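Local coordinates for protein Pcdhgb2 (Mus musculus, PDB 5SZR) that probably acts as a calcium-dependent cell-adhesion protein that may help establish and maintain specific neuronal connections in the brain, represented here by its extracellular cadherin repeats 3 to 6, at residues P179-I185 with V199-I205; N152-V156 with L167-L173; S335-V341 with T422-A428. One frame throughout, in Å; residues are numbered along the deposited sequence.

Contact 1 (P179-I185 with V199-I205); sequences PEYNVTI and VIITLHI. With NAG (2-acetamido-2-deoxy-beta-D-glucopyranose), chain D.
Strands 180-185 and 199-205 run antiparallel, their axes 4.3 Å apart at closest and 156° between directions, both extended, without a bulge. They are the F and G strands of a cadherin repeat, joined as a beta hairpin. Val199, at the start of segment 199-205, forms a hydrogen-bonded pair with Ile185: Val199 N to Ile185 O is 2.9 Å and Ile185 N to Val199 O 2.8 Å. Ile200 faces Thr184 in a non-hydrogen-bonded pair, CA to CA 4.2 Å. Ile201 pairs with Val183 (Ile201 N to Val183 O 2.6 Å, Val183 N to Ile201 O 2.7 Å), and its CD1 packs 3.7 Å from Ile185 CD1. Thr202, chi1 m, gives its OG1 proton to Asn182 OD1 at 2.6 Å; Asn182, also m, bonds through ND2 to NAG C1 at 1.4 Å. Leu203 pairs with Tyr181 (Leu203 N to Tyr181 O 2.6 Å, Tyr181 N to Leu203 O 2.8 Å). His204 presents its ring edge to Glu180, CE1 to OE2 3.2 Å, while Glu180 OE1 accepts from NAG N2 at 2.6 Å. Ile205 N closes the pairing on Pro179 O at 3.0 Å. Ile205 CD1 lies 3.9 Å from Tyr181 CD2. The chemistry divides by face: Tyr181, Val183, Ile185, Ile201 and Leu203 form an apolar core surface, whereas Glu180, Asn182, Thr184, Thr202 and His204, with apolar Ile200 among them, make a largely polar face that carries the N-glycan.

Contact 2 (N152-V156 with L167-L173); sequences NEGFV and LVTDRTL
Only the inner ends of 152-156 and 167-173 form antiparallel sheet. Val156 and Val168 make the hydrogen-bonded pair, 2.8 Å from Val156 N to Val168 O and from Val168 N to Val156 O. Phe155 and Thr169 form a non-hydrogen-bonded pair, CA to CA 4.7 Å; a weak bond from Asp170 N to Gly154 O, 3.3 Å, continues the pairing. Gly154 has phi/psi 98/34, where a CB would be jammed against the preceding carbonyl and clash with Arg171 CB. Arg171 (chi1 t, chi2 t, chi3 m) lays a guanidinium face over Gly154 N, and its NH1 and NH2 each donate to Asn152 O at 3.3 Å. Phe155, chi1 m, sets CB 4.0 Å from Leu167 CD1 and CE1 4.3 Å from Leu173 CD2. In this hairpin of the cadherin sandwich, the Phe155 ring meets Tyr181 edge-to-face and touches Val183 and Leu203 of the facing sheet, while backbone bonds join Leu167 to Ile129 and Ala130 of strand 128-135 and Thr169 to Gly126 and Thr127 just before it.

Contact 3 (S335-V341 with T422-A428); sequences SALFDMV and TLHLIFA. With MAN (alpha-D-mannopyranose), chain B.
Strands 335-341 and 422-428 lie parallel, axes 4.6 Å apart at closest and 15° between directions. Ser335 begins beside Thr422: Ser335 CA is 3.1 Å from Thr422 O, Ser335 CB is 3.4 Å from His424 NE2, and Ser335 OG is hydrogen-bonded to Asp333 OD1. Thr422 OG1 carries an O-linked mannose (OG1 to MAN C1 1.4 Å). Ala336 N donates to Thr422 O at 2.8 Å, and Ala336 O receives His424 N at 2.8 Å. Leu337 (chi1 t, chi2 p) reaches Ile426, CD1 to CD1 3.5 Å, on the more open face. Phe338 N to His424 O is 2.9 Å and Ile426 N to Phe338 O 2.8 Å; the Phe338 ring, chi1 m, packs CD2 3.7 Å from Leu425 CD2 on the inward face. This parallel pairing of edge strand 335-342 with the last strand is the A'-to-G pairing characteristic of the cadherin fold. At Asp339 (phi/psi -112/6) and Met340 (-108/25) the backbone leaves extended geometry, and a beta bulge shifts the register by one. Met340 CE lies 4.2 Å from Ala428 CB. Pairing resumes with Val341 beside Phe427: Val341 O accepts from Ala428 N at 2.7 Å, and Val341 CG1 lies 3.5 Å from Phe427 CE1.

Contacts 1 and 2 belong to one cadherin repeat, with centres 11 Å apart, and build its facing sheets. Where they meet they form part of the sandwich core: Tyr181 CD2 lies 3.6 Å from Phe155 CZ, and Leu203 CD1 3.8 Å from that same CZ. Contact 3 lies in the last repeat of the chain, about 100 Å from contact 1 between centres, and touches neither. Contacts 1 and 3 both involve the last strand of their repeat, antiparallel within a hairpin in one and parallel to an edge strand in the other. Each bears a sugar on its outer face, N-linked or O-linked, whereas contact 2 has no sugar attached and its exposed part is made of loop residues, Asn152, Glu153, Asp170 and Arg171.

Contact 1 (P179-I185 with V199-I205)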
loop_
_atom_site.group_PDB
_atom_site.type_symbol
_atom_site.label_atom_id
_atom_site.label_comp_id
_atom_site.label_asym_id
_atom_site.label_seq_id
_atom_site.Cartn_x
_atom_site.Cartn_y
_atom_site.Cartn_z
ATOM N N PRO A 179 4.726 7.889 4.024
ATOM C CA PRO A 179 3.493 8.598 4.391
ATOM C C PRO A 179 3.702 9.730 5.385
ATOM O O PRO A 179 2.842 10.609 5.498
ATOM C CB PRO A 179 2.625 7.485 4.992
ATOM C CG PRO A 179 3.608 6.532 5.576
ATOM C CD PRO A 179 4.827 6.574 4.683
ATOM N N GLU A 180 4.827 9.725 6.103
ATOM C CA GLU A 180 5.084 10.704 7.153
ATOM C C GLU A 180 6.540 11.148 7.101
ATOM O O GLU A 180 7.430 10.368 6.755
ATOM C CB GLU A 180 4.754 10.127 8.537
ATOM C CG GLU A 180 4.571 11.156 9.634
ATOM C CD GLU A 180 4.269 10.516 10.976
ATOM O OE1 GLU A 180 5.208 10.341 11.783
ATOM O OE2 GLU A 180 3.090 10.172 11.217
ATOM N N TYR A 181 6.781 12.411 7.456
ATOM C CA TYR A 181 8.118 12.994 7.440
ATOM C C TYR A 181 8.390 13.745 8.734
ATOM O O TYR A 181 7.533 14.487 9.224
ATOM C CB TYR A 181 8.302 13.969 6.274
ATOM C CG TYR A 181 8.500 13.338 4.920
ATOM C CD1 TYR A 181 9.689 12.704 4.595
ATOM C CD2 TYR A 181 7.509 13.410 3.949
ATOM C CE1 TYR A 181 9.876 12.138 3.347
ATOM C CE2 TYR A 181 7.686 12.847 2.702
ATOM C CZ TYR A 181 8.871 12.217 2.407
ATOM O OH TYR A 181 9.051 11.663 1.165
ATOM N N ASN A 182 9.597 13.574 9.271
ATOM C CA ASN A 182 10.103 14.393 10.369
ATOM C C ASN A 182 11.267 15.220 9.832
ATOM O O ASN A 182 12.343 14.680 9.554
ATOM C CB ASN A 182 10.526 13.535 11.560
ATOM C CG ASN A 182 9.371 13.219 12.493
ATOM O OD1 ASN A 182 8.389 13.958 12.550
ATOM N ND2 ASN A 182 9.486 12.119 13.235
ATOM N N VAL A 183 11.049 16.524 9.682
ATOM C CA VAL A 183 12.024 17.431 9.084
ATOM C C VAL A 183 12.603 18.305 10.186
ATOM O O VAL A 183 11.876 19.078 10.825
ATOM C CB VAL A 183 11.391 18.285 7.973
ATOM C CG1 VAL A 183 12.447 19.124 7.275
ATOM C CG2 VAL A 183 10.664 17.392 6.974
ATOM N N THR A 184 13.912 18.186 10.404
ATOM C CA THR A 184 14.618 18.932 11.438
ATOM C C THR A 184 15.320 20.132 10.813
ATOM O O THR A 184 16.198 19.967 9.958
ATOM C CB THR A 184 15.631 18.044 12.160
ATOM O OG1 THR A 184 14.941 17.072 12.954
ATOM C CG2 THR A 184 16.528 18.883 13.058
ATOM N N ILE A 185 14.938 21.330 11.241
ATOM C CA ILE A 185 15.556 22.569 10.782
ATOM C C ILE A 185 16.461 23.088 11.894
ATOM O O ILE A 185 16.014 23.274 13.031
ATOM C CB ILE A 185 14.498 23.611 10.390
ATOM C CG1 ILE A 185 13.742 23.149 9.143
ATOM C CG2 ILE A 185 15.147 24.974 10.172
ATOM C CD1 ILE A 185 12.693 24.120 8.668
ATOM N N VAL A 199 14.288 22.750 15.343
ATOM C CA VAL A 199 12.867 22.432 15.436
ATOM C C VAL A 199 12.558 21.309 14.454
ATOM O O VAL A 199 13.090 21.276 13.339
ATOM C CB VAL A 199 11.969 23.655 15.157
ATOM C CG1 VAL A 199 12.115 24.693 16.262
ATOM C CG2 VAL A 199 12.291 24.262 13.801
ATOM N N ILE A 200 11.692 20.392 14.871
ATOM C CA ILE A 200 11.303 19.243 14.062
ATOM C C ILE A 200 9.897 19.491 13.537
ATOM O O ILE A 200 8.954 19.657 14.320
ATOM C CB ILE A 200 11.378 17.937 14.866
ATOM C CG1 ILE A 200 12.807 17.732 15.379
ATOM C CG2 ILE A 200 10.922 16.763 14.015
ATOM C CD1 ILE A 200 12.969 16.550 16.294
ATOM N N ILE A 201 9.764 19.542 12.216
ATOM C CA ILE A 201 8.475 19.704 11.557
ATOM C C ILE A 201 8.015 18.330 11.100
ATOM O O ILE A 201 8.712 17.660 10.327
ATOM C CB ILE A 201 8.562 20.670 10.366
ATOM C CG1 ILE A 201 9.172 22.003 10.795
ATOM C CG2 ILE A 201 7.188 20.880 9.752
ATOM C CD1 ILE A 201 9.306 22.989 9.666
ATOM N N THR A 202 6.848 17.909 11.578
ATOM C CA THR A 202 6.253 16.645 11.169
ATOM C C THR A 202 5.310 16.885 9.997
ATOM O O THR A 202 4.439 17.759 10.063
ATOM C CB THR A 202 5.501 15.994 12.330
ATOM O OG1 THR A 202 6.440 15.569 13.328
ATOM C CG2 THR A 202 4.701 14.792 11.844
ATOM N N LEU A 203 5.491 16.114 8.929
ATOM C CA LEU A 203 4.693 16.244 7.717
ATOM C C LEU A 203 3.839 15.001 7.513
ATOM O O LEU A 203 4.355 13.877 7.508
ATOM C CB LEU A 203 5.586 16.474 6.495
ATOM C CG LEU A 203 6.392 17.771 6.555
ATOM C CD1 LEU A 203 7.165 17.987 5.260
ATOM C CD2 LEU A 203 5.464 18.938 6.845
ATOM N N HIS A 204 2.539 15.211 7.352
ATOM C CA HIS A 204 1.600 14.153 7.016
ATOM C C HIS A 204 1.278 14.255 5.532
ATOM O O HIS A 204 0.795 15.295 5.071
ATOM C CB HIS A 204 0.331 14.265 7.857
ATOM C CG HIS A 204 0.526 13.887 9.292
ATOM N ND1 HIS A 204 1.543 13.055 9.710
ATOM C CD2 HIS A 204 -0.165 14.226 10.406
ATOM C CE1 HIS A 204 1.469 12.898 11.019
ATOM N NE2 HIS A 204 0.443 13.598 11.466
ATOM N N ILE A 205 1.562 13.192 4.788
ATOM C CA ILE A 205 1.308 13.163 3.352
ATOM C C ILE A 205 -0.077 12.571 3.127
ATOM O O ILE A 205 -0.328 11.415 3.487
ATOM C CB ILE A 205 2.379 12.351 2.610
ATOM C CG1 ILE A 205 3.782 12.877 2.931
ATOM C CG2 ILE A 205 2.119 12.385 1.113
ATOM C CD1 ILE A 205 4.048 14.279 2.427
HETATM C C1 NAG D . 8.442 11.722 14.153
HETATM C C2 NAG D . 8.028 10.265 13.951
HETATM C C3 NAG D . 6.873 9.922 14.883
HETATM C C4 NAG D . 7.265 10.202 16.328
HETATM C C5 NAG D . 7.714 11.658 16.472
HETATM C C6 NAG D . 8.224 11.992 17.858
HETATM C C7 NAG D . 8.361 9.174 11.778
HETATM C C8 NAG D . 7.847 9.017 10.379
HETATM N N2 NAG D . 7.667 10.000 12.567
HETATM O O3 NAG D . 6.512 8.556 14.713
HETATM O O4 NAG D . 6.160 9.932 17.186
HETATM O O5 NAG D . 8.783 11.944 15.551
HETATM O O6 NAG D . 9.430 11.297 18.149
HETATM O O7 NAG D . 9.359 8.579 12.176
#

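Contact 2 (N152-V156 with L167-L173)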
loop_
_atom_site.group_PDB
_atom_site.type_symbol
_atom_site.label_atom_id
_atom_site.label_comp_id
_atom_site.label_asym_id
_atom_site.label_seq_id
_atom_site.Cartn_x
_atom_site.Cartn_y
_atom_site.Cartn_z
ATOM N N ASN A 152 18.417 14.536 3.328
ATOM C CA ASN A 152 18.109 14.757 1.918
ATOM C C ASN A 152 16.859 13.961 1.545
ATOM O O ASN A 152 16.891 13.038 0.732
ATOM C CB ASN A 152 19.294 14.370 1.033
ATOM C CG ASN A 152 19.098 14.778 -0.412
ATOM O OD1 ASN A 152 18.408 15.755 -0.705
ATOM N ND2 ASN A 152 19.702 14.028 -1.327
ATOM N N GLU A 153 15.736 14.324 2.160
ATOM C CA GLU A 153 14.463 13.669 1.907
ATOM C C GLU A 153 13.586 14.452 0.939
ATOM O O GLU A 153 12.403 14.132 0.791
ATOM C CB GLU A 153 13.722 13.432 3.224
ATOM C CG GLU A 153 14.447 12.476 4.160
ATOM C CD GLU A 153 13.570 11.982 5.295
ATOM O OE1 GLU A 153 12.843 12.804 5.891
ATOM O OE2 GLU A 153 13.604 10.766 5.585
ATOM N N GLY A 154 14.136 15.464 0.278
ATOM C CA GLY A 154 13.407 16.232 -0.701
ATOM C C GLY A 154 12.815 17.536 -0.217
ATOM O O GLY A 154 11.738 17.919 -0.692
ATOM N N PHE A 155 13.476 18.232 0.706
ATOM C CA PHE A 155 12.983 19.503 1.216
ATOM C C PHE A 155 14.136 20.494 1.266
ATOM O O PHE A 155 15.219 20.166 1.759
ATOM C CB PHE A 155 12.349 19.330 2.600
ATOM C CG PHE A 155 11.324 18.237 2.657
ATOM C CD1 PHE A 155 10.128 18.360 1.974
ATOM C CD2 PHE A 155 11.556 17.084 3.389
ATOM C CE1 PHE A 155 9.178 17.352 2.017
ATOM C CE2 PHE A 155 10.608 16.071 3.439
ATOM C CZ PHE A 155 9.419 16.206 2.752
ATOM N N VAL A 156 13.900 21.698 0.750
ATOM C CA VAL A 156 14.938 22.706 0.576
ATOM C C VAL A 156 14.465 24.014 1.197
ATOM O O VAL A 156 13.274 24.342 1.145
ATOM C CB VAL A 156 15.285 22.896 -0.917
ATOM C CG1 VAL A 156 16.291 24.024 -1.108
ATOM C CG2 VAL A 156 15.826 21.604 -1.496
ATOM N N LEU A 167 10.305 26.757 3.420
ATOM C CA LEU A 167 10.612 25.343 3.244
ATOM C C LEU A 167 9.794 24.812 2.075
ATOM O O LEU A 167 8.558 24.834 2.119
ATOM C CB LEU A 167 10.305 24.565 4.520
ATOM C CG LEU A 167 10.653 23.075 4.494
ATOM C CD1 LEU A 167 12.157 22.885 4.334
ATOM C CD2 LEU A 167 10.150 22.383 5.751
ATOM N N VAL A 168 10.472 24.347 1.027
ATOM C CA VAL A 168 9.804 23.944 -0.201
ATOM C C VAL A 168 10.208 22.523 -0.575
ATOM O O VAL A 168 11.279 22.035 -0.208
ATOM C CB VAL A 168 10.110 24.905 -1.369
ATOM C CG1 VAL A 168 9.832 26.347 -0.956
ATOM C CG2 VAL A 168 11.547 24.734 -1.842
ATOM N N THR A 169 9.320 21.860 -1.318
ATOM C CA THR A 169 9.639 20.574 -1.922
ATOM C C THR A 169 10.488 20.781 -3.168
ATOM O O THR A 169 10.293 21.740 -3.918
ATOM C CB THR A 169 8.369 19.818 -2.310
ATOM O OG1 THR A 169 7.630 20.590 -3.262
ATOM C CG2 THR A 169 7.497 19.545 -1.101
ATOM N N ASP A 170 11.443 19.876 -3.380
ATOM C CA ASP A 170 12.168 19.805 -4.643
ATOM C C ASP A 170 12.164 18.381 -5.186
ATOM O O ASP A 170 13.053 18.008 -5.959
ATOM C CB ASP A 170 13.601 20.320 -4.490
ATOM C CG ASP A 170 14.467 19.388 -3.676
ATOM O OD1 ASP A 170 15.677 19.279 -3.976
ATOM O OD2 ASP A 170 13.934 18.759 -2.738
ATOM N N ARG A 171 11.173 17.584 -4.793
ATOM C CA ARG A 171 11.087 16.179 -5.152
ATOM C C ARG A 171 9.618 15.783 -5.141
ATOM O O ARG A 171 8.860 16.233 -4.277
ATOM C CB ARG A 171 11.894 15.318 -4.173
ATOM C CG ARG A 171 11.954 13.841 -4.500
ATOM C CD ARG A 171 12.762 13.092 -3.446
ATOM N NE ARG A 171 14.125 13.604 -3.333
ATOM C CZ ARG A 171 15.012 13.188 -2.434
ATOM N NH1 ARG A 171 14.682 12.248 -1.558
ATOM N NH2 ARG A 171 16.229 13.711 -2.411
ATOM N N THR A 172 9.215 14.970 -6.115
ATOM C CA THR A 172 7.849 14.463 -6.138
ATOM C C THR A 172 7.612 13.541 -4.950
ATOM O O THR A 172 8.457 12.707 -4.612
ATOM C CB THR A 172 7.571 13.709 -7.437
ATOM O OG1 THR A 172 8.679 12.852 -7.730
ATOM C CG2 THR A 172 7.360 14.677 -8.591
ATOM N N LEU A 173 6.453 13.694 -4.319
ATOM C CA LEU A 173 6.114 12.913 -3.143
ATOM C C LEU A 173 5.336 11.663 -3.541
ATOM O O LEU A 173 4.872 11.517 -4.675
ATOM C CB LEU A 173 5.319 13.766 -2.161
ATOM C CG LEU A 173 6.078 15.021 -1.698
ATOM C CD1 LEU A 173 5.130 16.063 -1.128
ATOM C CD2 LEU A 173 7.146 14.655 -0.680
#

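Contact 3 (S335-V341 with T422-A428)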
loop_
_atom_site.group_PDB
_atom_site.type_symbol
_atom_site.label_atom_id
_atom_site.label_comp_id
_atom_site.label_asym_id
_atom_site.label_seq_id
_atom_site.Cartn_x
_atom_site.Cartn_y
_atom_site.Cartn_z
ATOM N N SER A 335 -35.527 -57.138 -28.103
ATOM C CA SER A 335 -34.924 -58.263 -28.797
ATOM C C SER A 335 -34.863 -57.999 -30.297
ATOM O O SER A 335 -35.625 -57.194 -30.840
ATOM C CB SER A 335 -35.693 -59.565 -28.528
ATOM O OG SER A 335 -36.993 -59.526 -29.097
ATOM N N ALA A 336 -33.936 -58.690 -30.959
ATOM C CA ALA A 336 -33.797 -58.645 -32.409
ATOM C C ALA A 336 -33.541 -60.053 -32.925
ATOM O O ALA A 336 -32.900 -60.868 -32.255
ATOM C CB ALA A 336 -32.664 -57.702 -32.846
ATOM N N LEU A 337 -34.040 -60.336 -34.123
ATOM C CA LEU A 337 -34.032 -61.686 -34.671
ATOM C C LEU A 337 -33.127 -61.761 -35.894
ATOM O O LEU A 337 -33.278 -60.977 -36.835
ATOM C CB LEU A 337 -35.449 -62.131 -35.036
ATOM C CG LEU A 337 -35.586 -63.494 -35.723
ATOM C CD1 LEU A 337 -34.900 -64.576 -34.909
ATOM C CD2 LEU A 337 -37.049 -63.831 -35.939
ATOM N N PHE A 338 -32.201 -62.718 -35.879
ATOM C CA PHE A 338 -31.327 -63.009 -37.014
ATOM C C PHE A 338 -31.391 -64.516 -37.242
ATOM O O PHE A 338 -30.712 -65.280 -36.550
ATOM C CB PHE A 338 -29.897 -62.542 -36.747
ATOM C CG PHE A 338 -29.793 -61.085 -36.386
ATOM C CD1 PHE A 338 -29.593 -60.128 -37.366
ATOM C CD2 PHE A 338 -29.897 -60.676 -35.067
ATOM C CE1 PHE A 338 -29.501 -58.791 -37.040
ATOM C CE2 PHE A 338 -29.806 -59.338 -34.731
ATOM C CZ PHE A 338 -29.608 -58.394 -35.720
ATOM N N ASP A 339 -32.204 -64.949 -38.208
ATOM C CA ASP A 339 -32.516 -66.365 -38.371
ATOM C C ASP A 339 -31.931 -66.986 -39.634
ATOM O O ASP A 339 -32.231 -68.147 -39.931
ATOM C CB ASP A 339 -34.034 -66.579 -38.338
ATOM C CG ASP A 339 -34.776 -65.777 -39.400
ATOM O OD1 ASP A 339 -36.014 -65.655 -39.286
ATOM O OD2 ASP A 339 -34.135 -65.269 -40.344
ATOM N N MET A 340 -31.108 -66.262 -40.389
ATOM C CA MET A 340 -30.562 -66.791 -41.633
ATOM C C MET A 340 -29.077 -67.131 -41.525
ATOM O O MET A 340 -28.375 -67.155 -42.541
ATOM C CB MET A 340 -30.799 -65.807 -42.778
ATOM C CG MET A 340 -32.258 -65.656 -43.197
ATOM S SD MET A 340 -32.855 -66.946 -44.317
ATOM C CE MET A 340 -33.445 -68.196 -43.174
ATOM N N VAL A 341 -28.586 -67.416 -40.322
ATOM C CA VAL A 341 -27.169 -67.712 -40.119
ATOM C C VAL A 341 -26.856 -69.094 -40.680
ATOM O O VAL A 341 -27.425 -70.095 -40.221
ATOM C CB VAL A 341 -26.781 -67.614 -38.635
ATOM C CG1 VAL A 341 -25.267 -67.663 -38.484
ATOM C CG2 VAL A 341 -27.336 -66.334 -38.026
ATOM N N THR A 422 -31.289 -57.988 -26.556
ATOM C CA THR A 422 -31.313 -59.440 -26.690
ATOM C C THR A 422 -31.250 -59.809 -28.165
ATOM O O THR A 422 -32.066 -59.342 -28.964
ATOM C CB THR A 422 -32.566 -60.045 -26.058
ATOM O OG1 THR A 422 -32.572 -59.788 -24.652
ATOM C CG2 THR A 422 -32.586 -61.545 -26.282
ATOM N N LEU A 423 -30.283 -60.642 -28.518
ATOM C CA LEU A 423 -30.049 -61.037 -29.901
ATOM C C LEU A 423 -30.399 -62.509 -30.034
ATOM O O LEU A 423 -29.683 -63.368 -29.509
ATOM C CB LEU A 423 -28.598 -60.793 -30.305
ATOM C CG LEU A 423 -28.008 -59.400 -30.120
ATOM C CD1 LEU A 423 -26.561 -59.417 -30.576
ATOM C CD2 LEU A 423 -28.808 -58.373 -30.896
ATOM N N HIS A 424 -31.501 -62.794 -30.723
ATOM C CA HIS A 424 -31.876 -64.158 -31.070
ATOM C C HIS A 424 -31.155 -64.525 -32.362
ATOM O O HIS A 424 -31.459 -63.980 -33.428
ATOM C CB HIS A 424 -33.389 -64.289 -31.229
ATOM C CG HIS A 424 -34.163 -63.895 -30.009
ATOM N ND1 HIS A 424 -34.111 -64.609 -28.832
ATOM C CD2 HIS A 424 -35.021 -62.870 -29.790
ATOM C CE1 HIS A 424 -34.895 -64.037 -27.937
ATOM N NE2 HIS A 424 -35.461 -62.981 -28.492
ATOM N N LEU A 425 -30.193 -65.433 -32.265
ATOM C CA LEU A 425 -29.430 -65.903 -33.415
ATOM C C LEU A 425 -29.849 -67.338 -33.710
ATOM O O LEU A 425 -29.683 -68.225 -32.867
ATOM C CB LEU A 425 -27.929 -65.804 -33.146
ATOM C CG LEU A 425 -27.497 -64.505 -32.461
ATOM C CD1 LEU A 425 -26.000 -64.493 -32.195
ATOM C CD2 LEU A 425 -27.909 -63.290 -33.281
ATOM N N ILE A 426 -30.403 -67.562 -34.898
ATOM C CA ILE A 426 -30.998 -68.843 -35.263
ATOM C C ILE A 426 -30.305 -69.356 -36.516
ATOM O O ILE A 426 -30.370 -68.714 -37.573
ATOM C CB ILE A 426 -32.511 -68.718 -35.488
ATOM C CG1 ILE A 426 -33.177 -68.119 -34.248
ATOM C CG2 ILE A 426 -33.115 -70.073 -35.836
ATOM C CD1 ILE A 426 -34.675 -68.060 -34.350
ATOM N N PHE A 427 -29.651 -70.508 -36.401
ATOM C CA PHE A 427 -28.963 -71.104 -37.536
ATOM C C PHE A 427 -29.955 -71.724 -38.506
ATOM O O PHE A 427 -30.905 -72.402 -38.103
ATOM C CB PHE A 427 -27.969 -72.164 -37.068
ATOM C CG PHE A 427 -26.723 -71.594 -36.461
ATOM C CD1 PHE A 427 -25.717 -71.086 -37.265
ATOM C CD2 PHE A 427 -26.555 -71.568 -35.088
ATOM C CE1 PHE A 427 -24.567 -70.559 -36.706
ATOM C CE2 PHE A 427 -25.409 -71.048 -34.529
ATOM C CZ PHE A 427 -24.415 -70.543 -35.340
ATOM N N ALA A 428 -29.726 -71.492 -39.793
ATOM C CA ALA A 428 -30.563 -72.066 -40.834
ATOM C C ALA A 428 -30.008 -73.420 -41.247
ATOM O O ALA A 428 -28.797 -73.567 -41.454
ATOM C CB ALA A 428 -30.645 -71.138 -42.046
HETATM C C1 MAN B . -33.698 -58.945 -24.343
HETATM C C2 MAN B . -33.529 -58.578 -22.868
HETATM C C3 MAN B . -33.817 -59.812 -22.007
HETATM C C4 MAN B . -35.212 -60.382 -22.312
HETATM C C5 MAN B . -35.360 -60.692 -23.813
HETATM C C6 MAN B . -36.796 -61.049 -24.187
HETATM O O2 MAN B . -34.483 -57.581 -22.476
HETATM O O3 MAN B . -33.691 -59.542 -20.611
HETATM O O4 MAN B . -35.410 -61.576 -21.573
HETATM O O5 MAN B . -34.965 -59.533 -24.620
HETATM O O6 MAN B . -36.840 -61.409 -25.567
#